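Local coordinates for probable M18 family aminopeptidase 1 (Thermotoga maritima, PDB 2GLF), which probably acts as a zinc-dependent aminopeptidase of the M18 family, cutting residues from the amino-terminal end of peptides, at residues 308-311 with 312-315; 298-301 with 302-306; 42-46 with 47-51; 370-373 with 374-377. One frame throughout, in Å; residues are numbered along the deposited sequence.

Interaction 1: residues 308-311 with 312-315; sequences DSEF and VLDE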
ATOM      1  N   ASP A 308      26.690 -20.057  60.206  1.00 64.49           N
ATOM      2  CA  ASP A 308      25.910 -20.673  59.134  1.00 65.02           C
ATOM      3  C   ASP A 308      26.162 -20.016  57.780  1.00 65.18           C
ATOM      4  O   ASP A 308      26.101 -20.675  56.745  1.00 66.75           O
ATOM      5  CB  ASP A 308      24.423 -20.605  59.459  1.00 45.11           C
ATOM      6  CG  ASP A 308      23.594 -21.507  58.573  1.00 45.40           C
ATOM      7  OD1 ASP A 308      23.635 -21.346  57.335  1.00 44.09           O
ATOM      8  OD2 ASP A 308      22.896 -22.380  59.122  1.00 47.74           O
ATOM      9  N   SER A 309      26.422 -18.713  57.794  1.00 43.78           N
ATOM     10  CA  SER A 309      26.726 -17.961  56.575  1.00 43.46           C
ATOM     11  C   SER A 309      25.520 -17.576  55.723  1.00 42.91           C
ATOM     12  O   SER A 309      25.089 -16.424  55.737  1.00 42.84           O
ATOM     13  CB  SER A 309      27.731 -18.740  55.720  1.00 38.05           C
ATOM     14  OG  SER A 309      28.136 -17.987  54.595  1.00 37.05           O
ATOM     15  N   GLU A 310      24.984 -18.529  54.969  1.00 25.29           N
ATOM     16  CA  GLU A 310      23.827 -18.248  54.131  1.00 25.14           C
ATOM     17  C   GLU A 310      22.680 -17.717  54.990  1.00 24.00           C
ATOM     18  O   GLU A 310      21.877 -16.910  54.534  1.00 24.53           O
ATOM     19  CB  GLU A 310      23.392 -19.513  53.391  1.00 36.79           C
ATOM     20  CG  GLU A 310      22.543 -19.247  52.161  1.00 41.64           C
ATOM     21  CD  GLU A 310      23.194 -18.257  51.207  1.00 47.57           C
ATOM     22  OE1 GLU A 310      24.418 -18.364  50.981  1.00 49.03           O
ATOM     23  OE2 GLU A 310      22.484 -17.376  50.679  1.00 50.20           O
ATOM     24  N   PHE A 311      22.621 -18.166  56.243  1.00 24.38           N
ATOM     25  CA  PHE A 311      21.580 -17.737  57.174  1.00 23.09           C
ATOM     26  C   PHE A 311      21.880 -16.359  57.758  1.00 22.73           C
ATOM     27  O   PHE A 311      20.966 -15.578  58.040  1.00 22.81           O
ATOM     28  CB  PHE A 311      21.443 -18.747  58.311  1.00 24.84           C
ATOM     29  CG  PHE A 311      20.568 -18.271  59.438  1.00 24.17           C
ATOM     30  CD1 PHE A 311      19.221 -18.006  59.225  1.00 25.13           C
ATOM     31  CD2 PHE A 311      21.096 -18.081  60.710  1.00 23.66           C
ATOM     32  CE1 PHE A 311      18.411 -17.559  60.266  1.00 25.75           C
ATOM     33  CE2 PHE A 311      20.296 -17.634  61.754  1.00 24.45           C
ATOM     34  CZ  PHE A 311      18.952 -17.373  61.532  1.00 24.86           C
ATOM     35  N   VAL A 312      23.164 -16.077  57.956  1.00 28.57           N
ATOM     36  CA  VAL A 312      23.593 -14.790  58.489  1.00 27.53           C
ATOM     37  C   VAL A 312      23.453 -13.733  57.397  1.00 27.45           C
ATOM     38  O   VAL A 312      23.165 -12.567  57.673  1.00 26.78           O
ATOM     39  CB  VAL A 312      25.055 -14.839  58.943  1.00 18.88           C
ATOM     40  CG1 VAL A 312      25.419 -13.540  59.644  1.00 18.37           C
ATOM     41  CG2 VAL A 312      25.275 -16.042  59.853  1.00 17.10           C
ATOM     42  N   LEU A 313      23.665 -14.156  56.153  1.00 39.03           N
ATOM     43  CA  LEU A 313      23.541 -13.274  55.002  1.00 38.74           C
ATOM     44  C   LEU A 313      22.131 -12.712  54.944  1.00 39.24           C
ATOM     45  O   LEU A 313      21.936 -11.546  54.595  1.00 38.59           O
ATOM     46  CB  LEU A 313      23.806 -14.039  53.713  1.00 19.88           C
ATOM     47  CG  LEU A 313      25.076 -13.690  52.948  1.00 19.56           C
ATOM     48  CD1 LEU A 313      25.055 -14.442  51.633  1.00 20.67           C
ATOM     49  CD2 LEU A 313      25.156 -12.182  52.713  1.00 19.19           C
ATOM     50  N   ASP A 314      21.153 -13.555  55.273  1.00 22.20           N
ATOM     51  CA  ASP A 314      19.761 -13.138  55.265  1.00 23.11           C
ATOM     52  C   ASP A 314      19.629 -11.797  55.967  1.00 23.76           C
ATOM     53  O   ASP A 314      19.140 -10.834  55.379  1.00 24.43           O
ATOM     54  CB  ASP A 314      18.879 -14.163  55.974  1.00 31.63           C
ATOM     55  CG  ASP A 314      18.643 -15.403  55.145  1.00 34.23           C
ATOM     56  OD1 ASP A 314      18.541 -15.268  53.907  1.00 36.90           O
ATOM     57  OD2 ASP A 314      18.538 -16.506  55.731  1.00 33.69           O
ATOM     58  N   GLU A 315      20.073 -11.739  57.222  1.00 23.73           N
ATOM     59  CA  GLU A 315      19.990 -10.505  57.996  1.00 23.90           C
ATOM     60  C   GLU A 315      20.835  -9.442  57.319  1.00 22.01           C
ATOM     61  O   GLU A 315      20.381  -8.315  57.126  1.00 22.28           O
ATOM     62  CB  GLU A 315      20.488 -10.713  59.429  1.00 57.55           C
ATOM     63  CG  GLU A 315      20.305  -9.484  60.316  1.00 60.04           C
ATOM     64  CD  GLU A 315      20.921  -9.641  61.699  1.00 61.92           C
ATOM     65  OE1 GLU A 315      20.766  -8.721  62.535  1.00 67.92           O
ATOM     66  OE2 GLU A 315      21.564 -10.682  61.954  1.00 65.83           O
TER
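Asp308, whose carboxylate is engaged by Lys302 of the second subunit, meets Val312 at the backbone, where the CG2 branch of the valine approaches the chain, 4.3 Å from Asp308 N. That branch lies beside the valine's own nitrogen, CG1 being the methyl set anti to it (chi1 -173°), and CG2 also reaches to 3.6 Å from Ser309 N. At Ser309 the carbonyl takes the first clear helical bond: Leu313 N to Ser309 O, 2.7 Å, with the donor almost in line with the C=O. In Glu310, which pairs through OE2 with Arg291 of the second subunit, the bend at chi2 (53°) leans the carboxylate toward the following turn, where OE1 and OE2 both stand 4.0 Å from Leu313 CD1. Phe311 and Asp314 cross at about a right angle, ring and carboxylate planes 83° apart, with Phe311 CD1 3.9 Å from Asp314 OD2. Asp314 OD1 forms salt bridges with both Arg298 and Arg291 of the second subunit, and these arginines probably offset the closeness of Glu310 OE2, 5.5 Å from Asp314 OD1. A leucine in place of Asp314 would probably leave Arg298 and Arg291 of the second subunit without this shared counter-charge. The arrangement is thus the opening turn of helix 310-318 set where three subunits meet, Glu310 packing on Glu310 of both the second and the third subunit, consistent with the tetrahedral dodecamers of M18 aminopeptidases.

Interaction 2: residues 298-301 with 302-306; sequences RQIL and KMQGA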
ATOM      1  N   ARG A 298      30.096 -13.069  51.907  1.00 42.10           N
ATOM      2  CA  ARG A 298      30.291 -14.269  52.710  1.00 43.06           C
ATOM      3  C   ARG A 298      31.726 -14.330  53.237  1.00 43.60           C
ATOM      4  O   ARG A 298      31.957 -14.692  54.391  1.00 43.55           O
ATOM      5  CB  ARG A 298      29.982 -15.528  51.889  1.00 29.54           C
ATOM      6  CG  ARG A 298      28.513 -15.910  51.865  1.00 30.63           C
ATOM      7  CD  ARG A 298      28.332 -17.318  51.313  1.00 34.30           C
ATOM      8  NE  ARG A 298      28.585 -17.384  49.877  1.00 36.81           N
ATOM      9  CZ  ARG A 298      27.689 -17.072  48.943  1.00 37.22           C
ATOM     10  NH1 ARG A 298      26.474 -16.677  49.290  1.00 38.71           N
ATOM     11  NH2 ARG A 298      28.012 -17.144  47.660  1.00 36.47           N
ATOM     12  N   GLN A 299      32.689 -13.972  52.393  1.00 30.23           N
ATOM     13  CA  GLN A 299      34.085 -13.990  52.804  1.00 30.48           C
ATOM     14  C   GLN A 299      34.252 -13.102  54.029  1.00 30.43           C
ATOM     15  O   GLN A 299      34.895 -13.484  55.005  1.00 30.95           O
ATOM     16  CB  GLN A 299      34.980 -13.485  51.674  1.00 35.81           C
ATOM     17  CG  GLN A 299      36.462 -13.563  51.985  1.00 37.56           C
ATOM     18  CD  GLN A 299      36.916 -14.973  52.321  1.00 41.57           C
ATOM     19  OE1 GLN A 299      36.721 -15.906  51.539  1.00 41.15           O
ATOM     20  NE2 GLN A 299      37.527 -15.134  53.492  1.00 45.46           N
ATOM     21  N   ILE A 300      33.657 -11.918  53.970  1.00 26.24           N
ATOM     22  CA  ILE A 300      33.732 -10.967  55.066  1.00 25.29           C
ATOM     23  C   ILE A 300      33.008 -11.509  56.299  1.00 26.43           C
ATOM     24  O   ILE A 300      33.461 -11.310  57.429  1.00 26.80           O
ATOM     25  CB  ILE A 300      33.121  -9.601  54.647  1.00 19.88           C
ATOM     26  CG1 ILE A 300      34.015  -8.952  53.583  1.00 18.22           C
ATOM     27  CG2 ILE A 300      32.953  -8.683  55.872  1.00 17.95           C
ATOM     28  CD1 ILE A 300      33.469  -7.656  53.031  1.00 14.97           C
ATOM     29  N   LEU A 301      31.890 -12.197  56.078  1.00 38.25           N
ATOM     30  CA  LEU A 301      31.124 -12.765  57.181  1.00 38.20           C
ATOM     31  C   LEU A 301      31.901 -13.854  57.922  1.00 38.25           C
ATOM     32  O   LEU A 301      31.916 -13.880  59.159  1.00 37.51           O
ATOM     33  CB  LEU A 301      29.793 -13.329  56.673  1.00 14.74           C
ATOM     34  CG  LEU A 301      28.708 -12.288  56.380  1.00 15.39           C
ATOM     35  CD1 LEU A 301      27.467 -12.980  55.834  1.00 14.91           C
ATOM     36  CD2 LEU A 301      28.374 -11.524  57.654  1.00 13.64           C
ATOM     37  N   LYS A 302      32.542 -14.749  57.171  1.00 33.93           N
ATOM     38  CA  LYS A 302      33.322 -15.826  57.774  1.00 33.66           C
ATOM     39  C   LYS A 302      34.427 -15.210  58.605  1.00 33.46           C
ATOM     40  O   LYS A 302      34.716 -15.670  59.711  1.00 32.33           O
ATOM     41  CB  LYS A 302      33.938 -16.719  56.700  1.00 18.97           C
ATOM     42  CG  LYS A 302      32.914 -17.429  55.851  1.00 19.73           C
ATOM     43  CD  LYS A 302      32.011 -18.324  56.687  1.00 19.73           C
ATOM     44  CE  LYS A 302      32.781 -19.493  57.274  1.00 20.09           C
ATOM     45  NZ  LYS A 302      31.881 -20.409  58.023  1.00 22.43           N
HETATM   46  N   MSE A 303      35.033 -14.157  58.064  1.00 18.78           N
HETATM   47  CA  MSE A 303      36.106 -13.461  58.753  1.00 19.86           C
HETATM   48  C   MSE A 303      35.628 -12.864  60.073  1.00 19.38           C
HETATM   49  O   MSE A 303      36.419 -12.648  60.984  1.00 19.30           O
HETATM   50  CB  MSE A 303      36.682 -12.372  57.857  1.00 53.20           C
HETATM   51  CG  MSE A 303      37.303 -12.921  56.590  1.00 54.41           C
HETATM   52 SE   MSE A 303      38.148 -11.553  55.530  1.00 58.31          SE
HETATM   53  CE  MSE A 303      40.012 -11.884  55.979  1.00 56.35           C
ATOM     54  N   GLN A 304      34.330 -12.598  60.170  1.00 21.22           N
ATOM     55  CA  GLN A 304      33.761 -12.054  61.392  1.00 21.31           C
ATOM     56  C   GLN A 304      33.201 -13.195  62.232  1.00 22.13           C
ATOM     57  O   GLN A 304      32.455 -12.975  63.186  1.00 22.07           O
ATOM     58  CB  GLN A 304      32.665 -11.047  61.066  1.00 11.86           C
ATOM     59  CG  GLN A 304      33.201  -9.765  60.474  1.00 11.70           C
ATOM     60  CD  GLN A 304      32.140  -8.692  60.315  1.00 11.97           C
ATOM     61  OE1 GLN A 304      32.439  -7.568  59.905  1.00 11.70           O
ATOM     62  NE2 GLN A 304      30.895  -9.032  60.636  1.00 13.09           N
ATOM     63  N   GLY A 305      33.563 -14.419  61.860  1.00 31.81           N
ATOM     64  CA  GLY A 305      33.114 -15.584  62.595  1.00 32.14           C
ATOM     65  C   GLY A 305      31.762 -16.144  62.201  1.00 33.04           C
ATOM     66  O   GLY A 305      31.201 -16.945  62.946  1.00 33.47           O
ATOM     67  N   ALA A 306      31.234 -15.746  61.046  1.00 15.86           N
ATOM     68  CA  ALA A 306      29.929 -16.243  60.599  1.00 16.18           C
ATOM     69  C   ALA A 306      29.855 -17.756  60.765  1.00 16.43           C
ATOM     70  O   ALA A 306      30.756 -18.485  60.341  1.00 15.47           O
ATOM     71  CB  ALA A 306      29.692 -15.865  59.140  1.00 44.61           C
TER
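Leu301 and Ala306 form the tight part of this helix end, with Leu301 CB 3.5 Å from Ala306 CB. The carbonyl oxygen of the same leucine, Leu301 O, is gripped by two amides from opposite faces of its plane, Gln304 N at 2.9 Å and Ala306 N at 2.7 Å. With Gly305 N bonded to Lys302 O this makes a Schellman motif; Gly305, at phi 86°, is the C-prime residue, where a side chain would press on the preceding carbonyl. Lys302 curls toward the end of the motif: bent at chi2 and chi3 (-60° and -67°), it brings NZ to 3.2 Å from Ala306 O, while NZ also pairs with Asp308 of the third subunit. An alanine here would probably leave that aspartate without its cationic partner and Ala306 O without this donor. Gln299 and Met303, the latter present as selenomethionine, share a firm backbone bond, Met303 N to Gln299 O at 3.1 Å, but their side chains meet loosely, Gln299 NE2 3.8 Å from Met303 CG. Gly305 faces solvent. At the C-terminal end of helix 292-303, Leu301 packs on Val312, Leu313 and Val316 of helix 310-318, and Gln304 meets Val78, just after strand 73-77.

Interaction 3: residues 42-46 with 47-51; sequences RILDE and SGFVP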
ATOM      1  N   ARG A  42      44.147   1.156  41.539  1.00 16.81           N
ATOM      2  CA  ARG A  42      45.248   2.067  41.841  1.00 16.59           C
ATOM      3  C   ARG A  42      44.813   3.084  42.887  1.00 16.65           C
ATOM      4  O   ARG A  42      45.483   3.266  43.901  1.00 16.91           O
ATOM      5  CB  ARG A  42      45.696   2.800  40.573  1.00 31.22           C
ATOM      6  CG  ARG A  42      46.490   4.067  40.840  1.00 30.45           C
ATOM      7  CD  ARG A  42      46.726   4.855  39.576  1.00 30.27           C
ATOM      8  NE  ARG A  42      46.763   6.289  39.847  1.00 35.12           N
ATOM      9  CZ  ARG A  42      45.699   7.010  40.190  1.00 37.88           C
ATOM     10  NH1 ARG A  42      44.510   6.432  40.301  1.00 40.63           N
ATOM     11  NH2 ARG A  42      45.816   8.310  40.425  1.00 38.67           N
ATOM     12  N   ILE A  43      43.697   3.755  42.622  1.00 17.92           N
ATOM     13  CA  ILE A  43      43.152   4.745  43.544  1.00 18.16           C
ATOM     14  C   ILE A  43      42.939   4.100  44.910  1.00 17.98           C
ATOM     15  O   ILE A  43      43.209   4.708  45.947  1.00 17.57           O
ATOM     16  CB  ILE A  43      41.798   5.281  43.033  1.00 28.40           C
ATOM     17  CG1 ILE A  43      42.030   6.181  41.821  1.00 28.33           C
ATOM     18  CG2 ILE A  43      41.053   6.009  44.152  1.00 26.87           C
ATOM     19  CD1 ILE A  43      40.759   6.656  41.168  1.00 28.80           C
ATOM     20  N   LEU A  44      42.450   2.864  44.897  1.00 29.88           N
ATOM     21  CA  LEU A  44      42.206   2.129  46.128  1.00 30.02           C
ATOM     22  C   LEU A  44      43.504   1.671  46.793  1.00 30.57           C
ATOM     23  O   LEU A  44      43.557   1.522  48.012  1.00 30.80           O
ATOM     24  CB  LEU A  44      41.312   0.914  45.856  1.00 14.07           C
ATOM     25  CG  LEU A  44      39.834   1.190  45.562  1.00 12.66           C
ATOM     26  CD1 LEU A  44      39.103  -0.124  45.280  1.00 10.90           C
ATOM     27  CD2 LEU A  44      39.205   1.918  46.752  1.00 10.90           C
ATOM     28  N   ASP A  45      44.547   1.433  46.003  1.00 38.08           N
ATOM     29  CA  ASP A  45      45.803   1.004  46.588  1.00 38.75           C
ATOM     30  C   ASP A  45      46.381   2.145  47.401  1.00 40.03           C
ATOM     31  O   ASP A  45      47.000   1.915  48.437  1.00 41.42           O
ATOM     32  CB  ASP A  45      46.760   0.508  45.515  1.00 25.34           C
ATOM     33  CG  ASP A  45      46.359  -0.856  44.988  1.00 25.23           C
ATOM     34  OD1 ASP A  45      45.859  -1.668  45.793  1.00 26.53           O
ATOM     35  OD2 ASP A  45      46.545  -1.123  43.784  1.00 24.56           O
ATOM     36  N   GLU A  46      46.182   3.376  46.935  1.00 34.65           N
ATOM     37  CA  GLU A  46      46.590   4.537  47.720  1.00 35.11           C
ATOM     38  C   GLU A  46      45.380   4.526  48.661  1.00 35.34           C
ATOM     39  O   GLU A  46      44.688   3.513  48.740  1.00 36.71           O
ATOM     40  CB  GLU A  46      46.561   5.809  46.886  1.00 54.76           C
ATOM     41  CG  GLU A  46      47.256   5.710  45.557  1.00 59.65           C
ATOM     42  CD  GLU A  46      47.131   6.998  44.761  1.00 66.80           C
ATOM     43  OE1 GLU A  46      45.990   7.465  44.557  1.00 70.38           O
ATOM     44  OE2 GLU A  46      48.171   7.544  44.338  1.00 69.89           O
ATOM     45  N   SER A  47      45.081   5.609  49.359  1.00 41.06           N
ATOM     46  CA  SER A  47      43.910   5.575  50.238  1.00 41.03           C
ATOM     47  C   SER A  47      44.041   4.505  51.325  1.00 41.14           C
ATOM     48  O   SER A  47      43.361   4.566  52.350  1.00 41.70           O
ATOM     49  CB  SER A  47      42.640   5.302  49.423  1.00 26.82           C
ATOM     50  OG  SER A  47      42.435   6.304  48.447  1.00 25.54           O
ATOM     51  N   GLY A  48      44.890   3.514  51.083  1.00 25.26           N
ATOM     52  CA  GLY A  48      45.119   2.470  52.063  1.00 24.91           C
ATOM     53  C   GLY A  48      44.255   1.226  52.042  1.00 24.83           C
ATOM     54  O   GLY A  48      43.990   0.643  53.092  1.00 25.45           O
ATOM     55  N   PHE A  49      43.809   0.800  50.871  1.00 18.05           N
ATOM     56  CA  PHE A  49      42.993  -0.401  50.804  1.00 17.17           C
ATOM     57  C   PHE A  49      43.883  -1.598  50.503  1.00 17.67           C
ATOM     58  O   PHE A  49      44.984  -1.443  49.960  1.00 17.94           O
ATOM     59  CB  PHE A  49      41.943  -0.289  49.697  1.00 21.17           C
ATOM     60  CG  PHE A  49      40.711   0.484  50.080  1.00 20.42           C
ATOM     61  CD1 PHE A  49      40.783   1.836  50.386  1.00 19.64           C
ATOM     62  CD2 PHE A  49      39.461  -0.136  50.067  1.00 19.13           C
ATOM     63  CE1 PHE A  49      39.625   2.562  50.664  1.00 19.35           C
ATOM     64  CE2 PHE A  49      38.300   0.578  50.344  1.00 16.14           C
ATOM     65  CZ  PHE A  49      38.380   1.928  50.640  1.00 19.26           C
ATOM     66  N   VAL A  50      43.403  -2.789  50.851  1.00 25.41           N
ATOM     67  CA  VAL A  50      44.137  -4.021  50.576  1.00 26.20           C
ATOM     68  C   VAL A  50      43.176  -5.111  50.123  1.00 26.99           C
ATOM     69  O   VAL A  50      42.001  -5.120  50.500  1.00 27.13           O
ATOM     70  CB  VAL A  50      44.911  -4.536  51.807  1.00 31.48           C
ATOM     71  CG1 VAL A  50      46.038  -3.583  52.139  1.00 30.71           C
ATOM     72  CG2 VAL A  50      43.969  -4.702  52.989  1.00 29.63           C
ATOM     73  N   PRO A  51      43.669  -6.050  49.304  1.00 27.98           N
ATOM     74  CA  PRO A  51      42.878  -7.165  48.774  1.00 29.17           C
ATOM     75  C   PRO A  51      42.230  -8.002  49.875  1.00 30.93           C
ATOM     76  O   PRO A  51      42.931  -8.548  50.729  1.00 31.14           O
ATOM     77  CB  PRO A  51      43.910  -7.983  48.001  1.00 13.06           C
ATOM     78  CG  PRO A  51      44.930  -6.974  47.611  1.00 11.33           C
ATOM     79  CD  PRO A  51      45.064  -6.141  48.848  1.00 11.97           C
TER
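Leu44 sets one methyl squarely over the ring of Phe49: CD2 stands 3.7 Å from the centroid of the Phe49 ring and only 2° off its normal, a CH-pi contact over the centre of the face. All six ring carbons are therefore about equally far from it. The phenyl reaches this place because its CG is turned anti to the carbonyl carbon (chi1 -82°), beside the backbone nitrogen, and that nitrogen is itself tied to the leucine, Phe49 N to Leu44 O at 3.0 Å. The ring and the backbone bond thus hold the same two residues together. Within the same turn Ser47 swings its hydroxyl back along the helix and donates from OG to Ile43 O, 3.1 Å away and tilted 27° from the carbonyl plane. Ser47 and Gly48 both have positive phi; at Gly48 a CB would be jammed against the preceding carbonyl oxygen. Beyond the pair, Tyr65 touches both Leu44 and Phe49, and Leu262 of helix 248-263 lies against Ile43, Ser47 and Phe49. This is a helix C-terminus closed by a glycine-containing turn, leading from helix 33-45 into the edge strand 50-51 of the mixed sheet.

Interaction 4: residues 370-373 with 374-377; sequences AEFV and ARVR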
ATOM      1  N   ALA A 370       7.568   3.161  48.754  1.00 17.95           N
ATOM      2  CA  ALA A 370       7.412   4.495  49.302  1.00 18.54           C
ATOM      3  C   ALA A 370       8.237   4.674  50.578  1.00 18.94           C
ATOM      4  O   ALA A 370       8.896   5.703  50.763  1.00 19.30           O
ATOM      5  CB  ALA A 370       5.952   4.766  49.585  1.00  2.46           C
ATOM      6  N   GLU A 371       8.209   3.674  51.455  1.00 18.92           N
ATOM      7  CA  GLU A 371       8.948   3.751  52.712  1.00 19.28           C
ATOM      8  C   GLU A 371      10.424   4.050  52.486  1.00 18.51           C
ATOM      9  O   GLU A 371      11.005   4.889  53.175  1.00 18.21           O
ATOM     10  CB  GLU A 371       8.807   2.452  53.514  1.00 48.51           C
ATOM     11  CG  GLU A 371       8.043   1.339  52.813  1.00 53.51           C
ATOM     12  CD  GLU A 371       6.549   1.591  52.752  1.00 58.55           C
ATOM     13  OE1 GLU A 371       5.892   1.583  53.818  1.00 54.77           O
ATOM     14  OE2 GLU A 371       6.036   1.799  51.632  1.00 62.65           O
ATOM     15  N   PHE A 372      11.032   3.375  51.516  1.00 14.12           N
ATOM     16  CA  PHE A 372      12.444   3.594  51.232  1.00 13.54           C
ATOM     17  C   PHE A 372      12.678   4.970  50.606  1.00 13.59           C
ATOM     18  O   PHE A 372      13.650   5.651  50.931  1.00 14.43           O
ATOM     19  CB  PHE A 372      12.982   2.509  50.303  1.00 12.90           C
ATOM     20  CG  PHE A 372      14.473   2.500  50.201  1.00 12.74           C
ATOM     21  CD1 PHE A 372      15.102   2.322  48.974  1.00 12.30           C
ATOM     22  CD2 PHE A 372      15.258   2.677  51.336  1.00 11.84           C
ATOM     23  CE1 PHE A 372      16.494   2.322  48.878  1.00 12.89           C
ATOM     24  CE2 PHE A 372      16.651   2.681  51.255  1.00 10.57           C
ATOM     25  CZ  PHE A 372      17.271   2.503  50.028  1.00 11.40           C
ATOM     26  N   VAL A 373      11.799   5.384  49.700  1.00 21.39           N
ATOM     27  CA  VAL A 373      11.955   6.694  49.087  1.00 21.15           C
ATOM     28  C   VAL A 373      11.841   7.733  50.207  1.00 21.98           C
ATOM     29  O   VAL A 373      12.475   8.795  50.167  1.00 21.88           O
ATOM     30  CB  VAL A 373      10.866   6.953  48.018  1.00 15.58           C
ATOM     31  CG1 VAL A 373      11.083   8.316  47.367  1.00 11.90           C
ATOM     32  CG2 VAL A 373      10.900   5.852  46.971  1.00 14.38           C
ATOM     33  N   ALA A 374      11.032   7.413  51.213  1.00 16.40           N
ATOM     34  CA  ALA A 374      10.847   8.304  52.352  1.00 15.83           C
ATOM     35  C   ALA A 374      12.181   8.455  53.079  1.00 15.72           C
ATOM     36  O   ALA A 374      12.648   9.565  53.323  1.00 14.76           O
ATOM     37  CB  ALA A 374       9.796   7.731  53.290  1.00 14.19           C
ATOM     38  N   ARG A 375      12.794   7.327  53.417  1.00 17.64           N
ATOM     39  CA  ARG A 375      14.072   7.336  54.109  1.00 18.85           C
ATOM     40  C   ARG A 375      15.145   8.089  53.325  1.00 18.58           C
ATOM     41  O   ARG A 375      15.948   8.822  53.901  1.00 18.81           O
ATOM     42  CB  ARG A 375      14.525   5.902  54.376  1.00 34.34           C
ATOM     43  CG  ARG A 375      13.640   5.158  55.367  1.00 38.33           C
ATOM     44  CD  ARG A 375      14.070   3.712  55.495  1.00 44.67           C
ATOM     45  NE  ARG A 375      15.474   3.606  55.877  1.00 52.50           N
ATOM     46  CZ  ARG A 375      16.189   2.488  55.794  1.00 55.63           C
ATOM     47  NH1 ARG A 375      15.627   1.374  55.338  1.00 56.20           N
ATOM     48  NH2 ARG A 375      17.467   2.485  56.169  1.00 55.90           N
ATOM     49  N   VAL A 376      15.160   7.912  52.010  1.00 19.81           N
ATOM     50  CA  VAL A 376      16.142   8.584  51.169  1.00 18.38           C
ATOM     51  C   VAL A 376      15.840  10.077  51.075  1.00 19.45           C
ATOM     52  O   VAL A 376      16.745  10.906  51.080  1.00 19.58           O
ATOM     53  CB  VAL A 376      16.153   7.984  49.747  1.00  4.80           C
ATOM     54  CG1 VAL A 376      17.109   8.765  48.848  1.00  4.80           C
ATOM     55  CG2 VAL A 376      16.555   6.523  49.815  1.00  4.80           C
ATOM     56  N   ARG A 377      14.559  10.414  51.001  1.00 27.25           N
ATOM     57  CA  ARG A 377      14.153  11.807  50.888  1.00 28.14           C
ATOM     58  C   ARG A 377      14.539  12.587  52.135  1.00 28.69           C
ATOM     59  O   ARG A 377      14.873  13.768  52.055  1.00 29.15           O
ATOM     60  CB  ARG A 377      12.640  11.900  50.663  1.00 20.93           C
ATOM     61  CG  ARG A 377      12.234  12.994  49.693  1.00 20.64           C
ATOM     62  CD  ARG A 377      11.465  14.122  50.354  1.00 19.13           C
ATOM     63  NE  ARG A 377      10.200  13.654  50.897  1.00 18.03           N
ATOM     64  CZ  ARG A 377       9.188  14.452  51.228  1.00 19.27           C
ATOM     65  NH1 ARG A 377       9.288  15.769  51.067  1.00 18.44           N
ATOM     66  NH2 ARG A 377       8.078  13.932  51.741  1.00 19.89           N
TER
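Phe372 and Val376 make the apolar part of the contact, one helical turn apart. The CG2 methyl of Val376 sits over one face of the Phe372 ring, 4.1 Å from the ring centroid and 11° off its normal, a CH-pi contact. It gets there because the ring is carried forward along the helix toward the next turn, its CG anti to the backbone N (chi1 -168°), while the valine's CG2 lies beside its own nitrogen. The Phe372 side chain also touches Ser321, Ile415 and Asp413, and Met417 touches Val376.

Backbone bonding is regular alpha-helical. Four successive amides, from Ala374 N, bonded to Ala370 O, to Arg377 N, bonded to Val373 O, each reach the carbonyl four residues back, at 2.8 to 3.0 Å. Small Ala374 tucks its CB against Glu371 O.

The charged groups behave differently. Arg375 is bent at chi3 (56°), and Phe372 CD2 lies over one face of its guanidinium, 4.2 Å from Arg375 NH1, which approaches the ring obliquely. Glu371 and Arg377 instead turn to the second subunit: Glu371 OE2 pairs with Arg34 there, and Arg377 with Asp219 and Glu218. Phe139 of that subunit packs on Glu371 and Ala374.

Helix 370-382, the crossover of the beta-alpha-beta unit between strands 351-354 and 387-389, is therefore two-sided: phenyl and valine press on the sheet by dispersion, whereas opposite charges and a small alanine fit the other side to a neighbouring subunit.

In the fold
Interaction 2 on helix 292-303 and interaction 1 on helix 310-318 form one unit on successive helices, their centres 10 Å apart. Arg298 NH1 pairs with Glu310 OE1 at 3.2 Å, and Leu313 CG packs on Leu301 CD1 at 3.8 Å. Arg298 and Lys302 of interaction 2 meet aspartates of the third subunit, just as the aspartates of interaction 1 meet these residues of the second, so the same bridges are repeated in one sense round the three subunits. Interaction 3 comes within about 7 Å of interaction 2 (nearest atoms), and interaction 4 within about 11 Å of interaction 1, without touching. All four lie away from the manganese sites of His92, Asp249, Glu279, Asp326 and His425.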